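Aldo-keto Reductase, OXIDOREDUCTASE (Salmonella typhimurium, PDB 5T79) probably works as an NADPH-dependent aldo-keto reductase, able to reduce 3-hydroxybutanal to 1,3-butanediol. Local coordinates at residues 1-6 and 48-53; 16-21 and 188-193; 202-207 and 285-290; 274-279 and 304-309. All coordinates share one frame; numbering follows the deposited sequence. Where two conformers were deposited one is given.

Contact 1 (1-6 and 48-53); sequences MIYQPD and LLQRAF
Gln50, the first residue of 48-53 to meet the N-terminal arm, lies flat over the ring of Tyr3. Its CG stands 3.7 Å from the Tyr3 ring centroid and 14° off the ring normal, which meets the definition of a CH-pi contact. The extended chain then carries the amide past the CD1 and CB side of the ring with the two planes only 16° apart, so ring and amide stack while the side chains run in opposite directions. The amide end is held at NE2, which donates to a water at 3.0 Å from Gln50 NE2; that water donates in turn to Met1 O, 3.2 Å away, and NE2 also bonds Asp84 of helix 72-85. The opposite face of the Tyr3 ring is backed by Pro5 N, near its rim. Helix 42-54 is the first helix after the opening strand of the TIM barrel, and the arm 1-6 runs along its outer surface before entering helix 9-12. One residue on, Arg51 starts out away from the arm, and its NE forms a salt bridge with Glu305. Phe53 closes the contact. With CG anti to the backbone N (chi1 -169°), its ring reaches across to the arm, where Tyr3 OH lies near the ring plane, 3.5 Å from Phe53 CD2. The Tyr3 hydroxyl is hydrogen-bonded to Asp54 OD1, which also takes the backbone N-H of Asp6, so a single carboxylate oxygen holds the arm at two points. Pro5 CB packs 3.7 Å from Phe53 CE2, and Arg9 and Tyr10 of helix 9-12 touch the same phenylalanine.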
# COMPACT_ATOMS: atom_id res chain seq x y z
N MET A 1 -7.52 23.60 15.35
CA MET A 1 -8.57 24.21 14.54
C MET A 1 -9.44 23.14 13.89
O MET A 1 -9.12 21.96 13.98
CB MET A 1 -7.96 25.14 13.49
CG MET A 1 -8.97 25.73 12.52
SD MET A 1 -10.46 26.33 13.32
CE MET A 1 -9.80 27.71 14.25
N ILE A 2 -10.54 23.53 13.25
CA ILE A 2 -11.41 22.54 12.62
C ILE A 2 -10.93 22.30 11.19
O ILE A 2 -10.83 23.22 10.40
CB ILE A 2 -12.88 22.98 12.59
CG1 ILE A 2 -13.38 23.28 14.00
CG2 ILE A 2 -13.74 21.91 11.96
CD1 ILE A 2 -13.58 22.06 14.85
N TYR A 3 -10.65 21.05 10.89
CA TYR A 3 -10.17 20.69 9.57
C TYR A 3 -11.21 20.81 8.48
O TYR A 3 -12.31 20.31 8.60
CB TYR A 3 -9.60 19.26 9.60
CG TYR A 3 -9.20 18.70 8.26
CD1 TYR A 3 -8.27 19.33 7.47
CD2 TYR A 3 -9.76 17.53 7.79
CE1 TYR A 3 -7.92 18.82 6.24
CE2 TYR A 3 -9.40 17.01 6.56
CZ TYR A 3 -8.47 17.65 5.80
OH TYR A 3 -8.11 17.16 4.58
N GLN A 4 -10.83 21.47 7.40
CA GLN A 4 -11.70 21.59 6.23
C GLN A 4 -10.90 21.09 5.02
O GLN A 4 -9.91 21.71 4.64
CB GLN A 4 -12.23 23.02 6.04
CG GLN A 4 -13.38 23.10 5.04
CD GLN A 4 -14.66 22.41 5.50
OE1 GLN A 4 -15.01 22.39 6.69
NE2 GLN A 4 -15.40 21.85 4.55
N PRO A 5 -11.27 19.94 4.43
CA PRO A 5 -10.53 19.45 3.26
C PRO A 5 -10.50 20.47 2.14
O PRO A 5 -11.47 21.22 1.95
CB PRO A 5 -11.31 18.20 2.84
CG PRO A 5 -12.09 17.81 4.02
CD PRO A 5 -12.43 19.08 4.72
N ASP A 6 -9.37 20.54 1.45
CA ASP A 6 -9.15 21.42 0.31
C ASP A 6 -10.23 21.13 -0.74
O ASP A 6 -10.44 19.98 -1.10
CB ASP A 6 -7.74 21.17 -0.25
CG ASP A 6 -7.18 22.27 -1.12
OD1 ASP A 6 -7.82 22.60 -2.15
OD2 ASP A 6 -6.06 22.74 -0.82
N LEU A 48 0.09 14.77 8.31
CA LEU A 48 0.30 13.86 7.15
C LEU A 48 -1.04 13.42 6.54
O LEU A 48 -1.24 13.53 5.34
CB LEU A 48 1.10 12.59 7.58
CG LEU A 48 2.57 12.83 7.96
CD1 LEU A 48 3.17 11.61 8.66
CD2 LEU A 48 3.38 13.25 6.74
N LEU A 49 -1.96 12.95 7.38
CA LEU A 49 -3.28 12.55 6.88
C LEU A 49 -4.03 13.73 6.23
O LEU A 49 -4.62 13.56 5.18
CB LEU A 49 -4.13 11.93 8.00
CG LEU A 49 -3.63 10.61 8.57
CD1 LEU A 49 -4.51 10.15 9.73
CD2 LEU A 49 -3.54 9.54 7.49
N GLN A 50 -4.00 14.92 6.85
CA GLN A 50 -4.70 16.08 6.30
C GLN A 50 -4.06 16.52 4.98
O GLN A 50 -4.79 16.85 4.04
CB GLN A 50 -4.71 17.24 7.31
CG GLN A 50 -5.64 16.96 8.51
CD GLN A 50 -5.69 18.12 9.47
OE1 GLN A 50 -5.23 19.20 9.17
NE2 GLN A 50 -6.31 17.94 10.63
N ARG A 51 -2.71 16.53 4.90
CA ARG A 51 -2.06 16.95 3.65
C ARG A 51 -2.37 15.95 2.52
O ARG A 51 -2.67 16.37 1.38
CB ARG A 51 -0.54 17.12 3.82
CG ARG A 51 0.15 17.80 2.59
CD ARG A 51 -0.37 19.23 2.40
NE ARG A 51 0.29 19.92 1.29
CZ ARG A 51 -0.35 20.54 0.30
NH1 ARG A 51 -1.68 20.53 0.24
NH2 ARG A 51 0.33 21.17 -0.65
N ALA A 52 -2.36 14.65 2.85
CA ALA A 52 -2.65 13.59 1.87
C ALA A 52 -4.06 13.78 1.28
O ALA A 52 -4.19 13.85 0.05
CB ALA A 52 -2.53 12.22 2.51
N PHE A 53 -5.10 13.89 2.13
CA PHE A 53 -6.49 14.05 1.64
C PHE A 53 -6.66 15.36 0.89
O PHE A 53 -7.34 15.36 -0.13
CB PHE A 53 -7.49 13.94 2.79
CG PHE A 53 -8.94 13.81 2.36
CD1 PHE A 53 -9.33 12.86 1.41
CD2 PHE A 53 -9.93 14.60 2.94
CE1 PHE A 53 -10.68 12.73 1.04
CE2 PHE A 53 -11.28 14.47 2.56
CZ PHE A 53 -11.64 13.53 1.63
O HOH W 1 -6.88 20.28 12.46

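Contact 2 (16-21 and 188-193); sequences RRCGRS and PCLIHQ. With NDP (NADPH dihydro-nicotinamide-adenine-dinucleotide phosphate), chain E.
No direct hydrogen bond joins Cys18 to Leu190, although the thiol sits against a backbone carbonyl, with Cys18 SG 3.5 Å from Leu190 O. The two carbonyls share a water instead: it lies 2.8 Å from Cys18 O and 2.7 Å from Leu190 O, bridging the backbones where strand pairing is absent. SG points into the interface because it is anti to the backbone N (chi1 -177°). Cys18 SG also packs 3.9 Å from Leu190 CG and 3.8 Å from Ile191 CD1. Beside it, the hydroxyl of Ser21 abuts a methyl group, Ser21 OG being 3.4 Å from Leu190 CD1. That hydroxyl is already engaged within its own turn, since Ser21 OG donates to Cys18 O at 2.7 Å and receives the N-H of Val23. These bonds fold residues 18-21 into the compact turn of the hairpin formed by strands 15-17 and 24-31. In aldo-keto reductases such an N-terminal hairpin closes the bottom of the TIM barrel, and here its turn lies against the start of barrel strand 191-193. The far end of that strand belongs to the cofactor site. Gln193 OE1 accepts from N7N of NADPH at 3.1 Å in a nearly straight bond (169°), while Gln193 NE2 bonds Asp61 OD1, which fixes how the amide is turned. The chemistry thus divides along one short strand: soft thiol, methyl and water contacts at its plugged end, and at its open end a directional amide bond consistent with a part in orienting the carboxamide of the nicotinamide.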
# COMPACT_ATOMS: atom_id res chain seq x y z
N ARG A 16 -7.27 5.70 -10.60
CA ARG A 16 -7.01 4.58 -11.50
C ARG A 16 -7.88 3.40 -11.15
O ARG A 16 -7.94 3.02 -9.98
CB ARG A 16 -5.50 4.23 -11.42
CG ARG A 16 -4.61 5.40 -11.92
CD ARG A 16 -3.12 5.20 -11.70
NE ARG A 16 -2.65 3.93 -12.25
CZ ARG A 16 -2.26 3.73 -13.50
NH1 ARG A 16 -2.32 4.73 -14.38
NH2 ARG A 16 -1.85 2.54 -13.90
N ARG A 17 -8.56 2.82 -12.15
CA ARG A 17 -9.45 1.69 -11.88
C ARG A 17 -8.65 0.49 -11.39
O ARG A 17 -7.65 0.12 -11.99
CB ARG A 17 -10.28 1.31 -13.10
CG ARG A 17 -11.44 0.39 -12.68
CD ARG A 17 -12.57 0.42 -13.64
NE ARG A 17 -13.17 1.74 -13.76
CZ ARG A 17 -14.29 2.13 -13.16
NH1 ARG A 17 -14.93 1.29 -12.34
NH2 ARG A 17 -14.78 3.34 -13.38
N CYS A 18 -9.14 -0.11 -10.30
CA CYS A 18 -8.52 -1.24 -9.60
C CYS A 18 -9.01 -2.55 -10.23
O CYS A 18 -10.06 -3.06 -9.86
CB CYS A 18 -8.84 -1.14 -8.11
SG CYS A 18 -8.07 -2.42 -7.08
N GLY A 19 -8.25 -3.03 -11.22
CA GLY A 19 -8.58 -4.23 -12.00
C GLY A 19 -9.93 -4.05 -12.66
O GLY A 19 -10.23 -2.95 -13.13
N ARG A 20 -10.76 -5.11 -12.66
CA ARG A 20 -12.12 -5.04 -13.18
C ARG A 20 -13.05 -4.98 -11.97
O ARG A 20 -13.40 -6.01 -11.39
CB ARG A 20 -12.45 -6.22 -14.12
CG ARG A 20 -11.64 -6.22 -15.42
CD ARG A 20 -12.19 -7.22 -16.44
NE ARG A 20 -12.19 -8.59 -15.92
CZ ARG A 20 -11.23 -9.49 -16.14
NH1 ARG A 20 -11.33 -10.71 -15.62
NH2 ARG A 20 -10.16 -9.17 -16.86
N SER A 21 -13.33 -3.75 -11.52
CA SER A 21 -14.16 -3.49 -10.33
C SER A 21 -14.74 -2.09 -10.39
O SER A 21 -14.41 -1.34 -11.31
CB SER A 21 -13.32 -3.63 -9.06
OG SER A 21 -12.50 -2.49 -8.85
N PRO A 188 -15.19 -11.78 -5.24
CA PRO A 188 -13.95 -11.70 -6.03
C PRO A 188 -12.86 -10.87 -5.38
O PRO A 188 -13.14 -9.82 -4.78
CB PRO A 188 -14.39 -11.08 -7.37
CG PRO A 188 -15.72 -10.55 -7.15
CD PRO A 188 -16.35 -11.24 -5.97
N CYS A 189 -11.61 -11.35 -5.48
CA CYS A 189 -10.45 -10.64 -4.93
C CYS A 189 -10.35 -9.26 -5.57
O CYS A 189 -10.26 -9.17 -6.79
CB CYS A 189 -9.18 -11.44 -5.19
SG CYS A 189 -7.72 -10.74 -4.40
N LEU A 190 -10.36 -8.20 -4.78
CA LEU A 190 -10.26 -6.86 -5.38
C LEU A 190 -8.85 -6.53 -5.82
O LEU A 190 -8.65 -5.90 -6.88
CB LEU A 190 -10.72 -5.77 -4.36
CG LEU A 190 -10.59 -4.30 -4.84
CD1 LEU A 190 -11.60 -3.99 -5.93
CD2 LEU A 190 -10.76 -3.28 -3.69
N ILE A 191 -7.85 -6.90 -4.98
CA ILE A 191 -6.51 -6.38 -5.12
C ILE A 191 -5.44 -7.29 -4.53
O ILE A 191 -5.69 -8.09 -3.63
CB ILE A 191 -6.51 -4.97 -4.38
CG1 ILE A 191 -5.23 -4.12 -4.70
CG2 ILE A 191 -6.75 -5.09 -2.84
CD1 ILE A 191 -5.41 -2.61 -4.35
N HIS A 192 -4.22 -7.10 -5.03
CA HIS A 192 -3.01 -7.74 -4.55
C HIS A 192 -2.05 -6.64 -4.17
O HIS A 192 -1.87 -5.69 -4.93
CB HIS A 192 -2.40 -8.63 -5.65
CG HIS A 192 -1.25 -9.49 -5.18
ND1 HIS A 192 -0.12 -8.94 -4.60
CD2 HIS A 192 -1.09 -10.83 -5.27
CE1 HIS A 192 0.70 -9.95 -4.37
NE2 HIS A 192 0.16 -11.11 -4.75
N GLN A 193 -1.44 -6.77 -2.99
CA GLN A 193 -0.44 -5.83 -2.53
C GLN A 193 0.92 -6.52 -2.48
O GLN A 193 1.27 -7.14 -1.47
CB GLN A 193 -0.82 -5.24 -1.17
CG GLN A 193 0.20 -4.21 -0.66
CD GLN A 193 -0.24 -3.49 0.58
OE1 GLN A 193 0.51 -3.40 1.53
NE2 GLN A 193 -1.47 -2.96 0.62
PA NDP E . 8.49 3.90 0.85
O1A NDP E . 7.66 4.88 0.06
O2A NDP E . 9.27 2.81 0.27
O5B NDP E . 9.52 4.66 1.82
C5B NDP E . 8.91 5.51 2.81
C4B NDP E . 9.94 6.17 3.68
O4B NDP E . 10.98 6.73 2.85
C3B NDP E . 9.38 7.32 4.51
O3B NDP E . 8.99 6.86 5.80
C2B NDP E . 10.53 8.32 4.54
O2B NDP E . 11.44 8.04 5.63
C1B NDP E . 11.25 8.07 3.22
N9A NDP E . 10.83 8.93 2.12
C8A NDP E . 9.65 8.90 1.42
N7A NDP E . 9.56 9.81 0.48
C5A NDP E . 10.76 10.50 0.57
C6A NDP E . 11.27 11.62 -0.11
N6A NDP E . 10.66 12.20 -1.15
N1A NDP E . 12.46 12.11 0.29
C2A NDP E . 13.13 11.48 1.27
N3A NDP E . 12.77 10.40 1.96
C4A NDP E . 11.56 9.96 1.58
O3 NDP E . 7.31 3.27 1.71
PN NDP E . 7.45 2.08 2.77
O1N NDP E . 7.46 2.87 4.02
O2N NDP E . 8.59 1.12 2.46
O5D NDP E . 6.16 1.10 2.67
C5D NDP E . 5.02 1.60 1.92
C4D NDP E . 3.72 1.18 2.56
O4D NDP E . 3.43 -0.19 2.20
C3D NDP E . 3.66 1.21 4.08
O3D NDP E . 3.41 2.52 4.55
C2D NDP E . 2.58 0.16 4.39
O2D NDP E . 1.23 0.60 4.46
C1D NDP E . 2.78 -0.85 3.26
N1N NDP E . 3.64 -1.99 3.63
C2N NDP E . 3.06 -3.26 3.53
C3N NDP E . 3.73 -4.39 3.83
C7N NDP E . 3.15 -5.71 3.42
O7N NDP E . 3.79 -6.71 3.79
N7N NDP E . 2.00 -5.81 2.76
C4N NDP E . 5.07 -4.30 4.52
C5N NDP E . 5.70 -2.96 4.34
C6N NDP E . 5.02 -1.89 3.96
P2B NDP E . 12.10 9.07 6.70
O1X NDP E . 11.74 8.87 8.12
O2X NDP E . 13.58 8.86 6.42
O3X NDP E . 11.73 10.45 6.16
O HOH W 2 -10.37 -5.74 -8.99

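Contact 3 (202-207 and 285-290); sequences WVEDGL and VLRNDN. With SO4 (sulfate ion), chain B.
Glu204 and Arg287 meet in a salt bridge, and theirs are the only side chains that touch between 202-207 and 285-290. Arg287 NH1 donates to Glu204 OE2 at 2.9 Å with an N-H...O angle of 160°. The geometry is asymmetric: the carboxylate oxygen lies near the guanidinium plane, but NH1 comes to it from above the carboxylate plane, 52° out of it. A single nitrogen therefore grips a single oxygen, without the flat two-pronged pairing possible between these groups. Arg287 NH1 gives a further bond to O1 of a sulfate ion, 2.9 Å away, and Arg287 NE reaches sulfate O2, also at 2.9 Å. The ion, which probably comes from the crystallisation liquor, thus takes the NE-NH1 edge of the guanidinium. Asn288 ND2 completes its cradle with a bond of 3.0 Å to sulfate O4, and the same amide nitrogen sits over one face of the guanidinium, 3.3 Å above the plane. In the next shell, Tyr196 OH bonds both Glu204 OE2 and Arg287 NH2, so one hydroxyl links the two charged groups. Arg201 pairs with the other glutamate oxygen, whereas Trp284 offers Arg287 a cation-pi contact and its backbone O takes NH2. A type I turn from Leu286 to Asp289 sets the Arg287-Asn288 pair at its corner, and the extended arginine chain carries the guanidinium from there to Glu204. The bridge spans the protein surface between the loop entering helix 207-214, whose N-cap is Gly206, and the loop joining helix 277-285 to barrel strand 293-296.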
# COMPACT_ATOMS: atom_id res chain seq x y z
N TRP A 202 10.28 -8.79 -8.76
CA TRP A 202 9.72 -10.14 -8.84
C TRP A 202 8.32 -10.20 -9.50
O TRP A 202 8.04 -11.18 -10.18
CB TRP A 202 9.67 -10.82 -7.46
CG TRP A 202 8.58 -10.35 -6.55
CD1 TRP A 202 8.65 -9.33 -5.64
CD2 TRP A 202 7.27 -10.92 -6.40
NE1 TRP A 202 7.46 -9.21 -4.96
CE2 TRP A 202 6.59 -10.16 -5.42
CE3 TRP A 202 6.58 -11.98 -7.04
CZ2 TRP A 202 5.27 -10.44 -5.04
CZ3 TRP A 202 5.27 -12.22 -6.69
CH2 TRP A 202 4.62 -11.46 -5.70
N VAL A 203 7.47 -9.17 -9.32
CA VAL A 203 6.09 -9.17 -9.88
C VAL A 203 6.12 -9.21 -11.41
O VAL A 203 5.12 -9.58 -12.01
CB VAL A 203 5.21 -7.99 -9.40
CG1 VAL A 203 5.06 -7.99 -7.90
CG2 VAL A 203 5.75 -6.64 -9.89
N GLU A 204 7.26 -8.80 -12.04
CA GLU A 204 7.39 -8.80 -13.50
C GLU A 204 7.63 -10.21 -14.04
O GLU A 204 7.67 -10.38 -15.27
CB GLU A 204 8.51 -7.86 -13.97
CG GLU A 204 8.31 -6.41 -13.57
CD GLU A 204 9.45 -5.51 -14.03
OE1 GLU A 204 10.38 -6.03 -14.68
OE2 GLU A 204 9.44 -4.31 -13.69
N ASP A 205 7.74 -11.23 -13.16
CA ASP A 205 7.96 -12.62 -13.59
C ASP A 205 6.64 -13.41 -13.74
O ASP A 205 6.69 -14.63 -13.83
CB ASP A 205 8.90 -13.37 -12.63
CG ASP A 205 10.29 -12.77 -12.46
OD1 ASP A 205 10.75 -12.07 -13.38
OD2 ASP A 205 10.92 -13.02 -11.41
N GLY A 206 5.51 -12.73 -13.80
CA GLY A 206 4.24 -13.42 -13.97
C GLY A 206 3.07 -12.86 -13.19
O GLY A 206 1.93 -12.94 -13.66
N LEU A 207 3.31 -12.29 -12.01
CA LEU A 207 2.17 -11.79 -11.22
C LEU A 207 1.39 -10.69 -11.92
O LEU A 207 0.16 -10.78 -11.97
CB LEU A 207 2.61 -11.31 -9.83
CG LEU A 207 1.45 -10.90 -8.93
CD1 LEU A 207 0.76 -12.12 -8.33
CD2 LEU A 207 1.91 -9.94 -7.83
N VAL A 285 7.22 2.69 -11.33
CA VAL A 285 6.32 1.60 -10.95
C VAL A 285 5.04 1.58 -11.84
O VAL A 285 4.56 0.50 -12.18
CB VAL A 285 5.97 1.64 -9.44
CG1 VAL A 285 4.82 0.69 -9.11
CG2 VAL A 285 7.20 1.34 -8.58
N LEU A 286 4.53 2.76 -12.25
CA LEU A 286 3.31 2.84 -13.08
C LEU A 286 3.58 2.95 -14.60
O LEU A 286 2.64 3.16 -15.37
CB LEU A 286 2.47 4.06 -12.66
CG LEU A 286 2.08 4.21 -11.17
CD1 LEU A 286 1.33 5.52 -10.95
CD2 LEU A 286 1.19 3.07 -10.71
N ARG A 287 4.84 2.80 -15.04
CA ARG A 287 5.22 3.01 -16.45
C ARG A 287 4.50 2.11 -17.48
O ARG A 287 4.37 2.52 -18.65
CB ARG A 287 6.74 2.86 -16.63
CG ARG A 287 7.23 1.41 -16.64
CD ARG A 287 8.73 1.28 -16.42
NE ARG A 287 9.15 -0.12 -16.48
CZ ARG A 287 8.91 -1.02 -15.52
NH1 ARG A 287 9.30 -2.27 -15.68
NH2 ARG A 287 8.30 -0.66 -14.40
N ASN A 288 4.10 0.88 -17.09
CA ASN A 288 3.47 -0.06 -18.02
C ASN A 288 1.95 -0.11 -17.87
O ASN A 288 1.30 -0.97 -18.47
CB ASN A 288 4.06 -1.46 -17.84
CG ASN A 288 5.49 -1.52 -18.32
OD1 ASN A 288 5.81 -1.06 -19.42
ND2 ASN A 288 6.39 -2.10 -17.52
N ASP A 289 1.37 0.83 -17.10
CA ASP A 289 -0.08 0.91 -16.87
C ASP A 289 -0.65 -0.47 -16.43
O ASP A 289 -1.72 -0.87 -16.88
CB ASP A 289 -0.81 1.47 -18.13
CG ASP A 289 -2.24 1.90 -17.89
OD1 ASP A 289 -2.59 2.19 -16.72
OD2 ASP A 289 -3.03 1.95 -18.87
N ASN A 290 0.11 -1.22 -15.60
CA ASN A 290 -0.33 -2.54 -15.15
C ASN A 290 -0.18 -2.68 -13.62
O ASN A 290 -0.12 -3.79 -13.08
CB ASN A 290 0.40 -3.67 -15.92
CG ASN A 290 1.89 -3.78 -15.71
OD1 ASN A 290 2.54 -2.92 -15.13
ND2 ASN A 290 2.48 -4.83 -16.27
S SO4 B . 10.33 -2.25 -19.05
O1 SO4 B . 10.85 -3.08 -17.97
O2 SO4 B . 10.69 -0.87 -18.76
O3 SO4 B . 10.99 -2.67 -20.29
O4 SO4 B . 8.90 -2.48 -19.15

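Contact 4 (274-279 and 304-309); sequences GQKLSQ and IEDAVG. With NDP (NADPH dihydro-nicotinamide-adenine-dinucleotide phosphate), chain E.
Lys276 and Asp306 cross at about a right angle beside the adenine end of the NADPH pocket, where helices 277-285 and 301-308 of this TIM-barrel reductase meet. The lysine chain, extended beyond CG, arrives from the N-cap of helix 277-285 and forms a hydrogen-bonded salt bridge, Lys276 NZ lying 2.9 Å from Asp306 OD2. The approach is on the syn side, 34° out of the carboxylate plane, and the second bond, from Lys276 NZ to Asp306 OD1, is weak at 3.3 Å. Gln279, three residues on in helix 277-285, uses both ends of its amide. Gln279 NE2 donates across the contact to Asp306 O at 2.9 Å, with that oxygen nearly in the amide plane. Gln279 OE1 faces back to its own helix start and accepts from Lys276 N at 3.0 Å, in the carbonyl plane and on a lone pair. This is the N3 side-chain to N-cap backbone bond, one half of the capping-box pattern, so the glutamine that bonds the N-cap N-H of helix 277-285 also bonds the backbone of helix 301-308. A water links Gly309 O to Gln275 NE2. Asp306 OD2, besides its lysine, receives a weak, bent bond from the adenine N6A of NADPH, 3.3 Å away at 126°.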
# COMPACT_ATOMS: atom_id res chain seq x y z
N GLY A 274 14.63 16.27 -14.78
CA GLY A 274 14.13 17.41 -14.01
C GLY A 274 13.28 17.02 -12.82
O GLY A 274 12.32 17.71 -12.48
N GLN A 275 13.62 15.90 -12.16
CA GLN A 275 12.84 15.49 -10.99
C GLN A 275 13.75 14.82 -9.97
O GLN A 275 14.92 14.53 -10.26
CB GLN A 275 11.66 14.58 -11.40
CG GLN A 275 12.05 13.20 -11.94
CD GLN A 275 10.92 12.38 -12.54
OE1 GLN A 275 11.17 11.42 -13.27
NE2 GLN A 275 9.67 12.70 -12.21
N LYS A 276 13.23 14.63 -8.75
CA LYS A 276 13.95 13.95 -7.67
C LYS A 276 13.99 12.47 -7.97
O LYS A 276 13.12 11.96 -8.70
CB LYS A 276 13.25 14.20 -6.32
CG LYS A 276 13.24 15.66 -5.88
CD LYS A 276 12.42 15.82 -4.61
CE LYS A 276 12.67 17.13 -3.92
NZ LYS A 276 12.34 17.06 -2.47
N LEU A 277 14.96 11.75 -7.39
CA LEU A 277 15.01 10.31 -7.58
C LEU A 277 13.71 9.66 -7.10
O LEU A 277 13.20 8.75 -7.77
CB LEU A 277 16.22 9.67 -6.85
CG LEU A 277 16.29 8.13 -6.87
CD1 LEU A 277 16.30 7.57 -8.30
CD2 LEU A 277 17.51 7.63 -6.12
N SER A 278 13.18 10.12 -5.93
CA SER A 278 11.95 9.56 -5.36
C SER A 278 10.81 9.63 -6.37
O SER A 278 10.07 8.66 -6.55
CB SER A 278 11.58 10.30 -4.08
OG SER A 278 11.29 11.66 -4.33
N GLN A 279 10.70 10.78 -7.07
CA GLN A 279 9.64 11.01 -8.05
C GLN A 279 9.80 10.09 -9.25
O GLN A 279 8.82 9.49 -9.68
CB GLN A 279 9.64 12.47 -8.47
CG GLN A 279 9.25 13.38 -7.30
CD GLN A 279 9.38 14.83 -7.65
OE1 GLN A 279 10.39 15.28 -8.23
NE2 GLN A 279 8.37 15.61 -7.29
N ILE A 304 4.91 13.78 0.84
CA ILE A 304 3.62 13.52 0.19
C ILE A 304 3.51 14.45 -1.02
O ILE A 304 3.12 14.01 -2.11
CB ILE A 304 2.43 13.69 1.17
CG1 ILE A 304 2.55 12.71 2.38
CG2 ILE A 304 1.09 13.49 0.42
CD1 ILE A 304 1.47 12.96 3.53
N GLU A 305 3.85 15.75 -0.83
CA GLU A 305 3.82 16.74 -1.92
C GLU A 305 4.74 16.29 -3.06
O GLU A 305 4.36 16.37 -4.23
CB GLU A 305 4.27 18.11 -1.40
CG GLU A 305 3.35 18.66 -0.33
CD GLU A 305 3.81 19.92 0.38
OE1 GLU A 305 5.03 20.18 0.42
OE2 GLU A 305 2.93 20.64 0.89
N ASP A 306 5.94 15.78 -2.70
CA ASP A 306 6.92 15.28 -3.67
C ASP A 306 6.32 14.16 -4.50
O ASP A 306 6.42 14.19 -5.72
CB ASP A 306 8.20 14.77 -2.96
CG ASP A 306 9.16 15.80 -2.39
OD1 ASP A 306 9.06 16.99 -2.78
OD2 ASP A 306 10.06 15.40 -1.62
N ALA A 307 5.69 13.17 -3.84
CA ALA A 307 5.07 12.02 -4.49
C ALA A 307 4.00 12.46 -5.47
O ALA A 307 3.99 11.97 -6.59
CB ALA A 307 4.45 11.09 -3.45
N VAL A 308 3.10 13.36 -5.05
CA VAL A 308 2.02 13.85 -5.92
C VAL A 308 2.64 14.58 -7.14
O VAL A 308 2.13 14.45 -8.26
CB VAL A 308 0.95 14.69 -5.16
CG1 VAL A 308 -0.14 15.19 -6.11
CG2 VAL A 308 0.31 13.88 -4.04
N GLY A 309 3.78 15.25 -6.93
CA GLY A 309 4.53 15.94 -7.99
C GLY A 309 5.09 15.05 -9.09
O GLY A 309 5.45 15.53 -10.16
PA NDP E . 8.49 3.90 0.85
O1A NDP E . 7.66 4.88 0.06
O2A NDP E . 9.27 2.81 0.27
O5B NDP E . 9.52 4.66 1.82
C5B NDP E . 8.91 5.51 2.81
C4B NDP E . 9.94 6.17 3.68
O4B NDP E . 10.98 6.73 2.85
C3B NDP E . 9.38 7.32 4.51
O3B NDP E . 8.99 6.86 5.80
C2B NDP E . 10.53 8.32 4.54
O2B NDP E . 11.44 8.04 5.63
C1B NDP E . 11.25 8.07 3.22
N9A NDP E . 10.83 8.93 2.12
C8A NDP E . 9.65 8.90 1.42
N7A NDP E . 9.56 9.81 0.48
C5A NDP E . 10.76 10.50 0.57
C6A NDP E . 11.27 11.62 -0.11
N6A NDP E . 10.66 12.20 -1.15
N1A NDP E . 12.46 12.11 0.29
C2A NDP E . 13.13 11.48 1.27
N3A NDP E . 12.77 10.40 1.96
C4A NDP E . 11.56 9.96 1.58
O3 NDP E . 7.31 3.27 1.71
PN NDP E . 7.45 2.08 2.77
O1N NDP E . 7.46 2.87 4.02
O2N NDP E . 8.59 1.12 2.46
O5D NDP E . 6.16 1.10 2.67
C5D NDP E . 5.02 1.60 1.92
C4D NDP E . 3.72 1.18 2.56
O4D NDP E . 3.43 -0.19 2.20
C3D NDP E . 3.66 1.21 4.08
O3D NDP E . 3.41 2.52 4.55
C2D NDP E . 2.58 0.16 4.39
O2D NDP E . 1.23 0.60 4.46
C1D NDP E . 2.78 -0.85 3.26
N1N NDP E . 3.64 -1.99 3.63
C2N NDP E . 3.06 -3.26 3.53
C3N NDP E . 3.73 -4.39 3.83
C7N NDP E . 3.15 -5.71 3.42
O7N NDP E . 3.79 -6.71 3.79
N7N NDP E . 2.00 -5.81 2.76
C4N NDP E . 5.07 -4.30 4.52
C5N NDP E . 5.70 -2.96 4.34
C6N NDP E . 5.02 -1.89 3.96
P2B NDP E . 12.10 9.07 6.70
O1X NDP E . 11.74 8.87 8.12
O2X NDP E . 13.58 8.86 6.42
O3X NDP E . 11.73 10.45 6.16
O HOH W 3 8.12 15.03 -11.08

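In the fold
The contacts fall into two neighbouring pairs around the TIM barrel. Contacts 2 and 3, with centres about 14 Å apart, are joined by the salt bridge Arg16-Asp289 between the hairpin and the loop before strand 293-296. Contacts 1 and 4, whose centres are about 20 Å apart, touch through Arg51-Glu305, which ties helix 42-54 to helix 301-308. The centres of contacts 1 and 3 lie about 32 Å apart on opposite sides of the chain's centre. Along the chain the segments of contacts 1 and 2 alternate, as do those of 3 and 4, which open after contact 2 has closed. Contacts 2 and 4, centres about 25 Å apart, reach opposite ends of one NADPH, nicotinamide and adenine, so the cofactor spans both pairs.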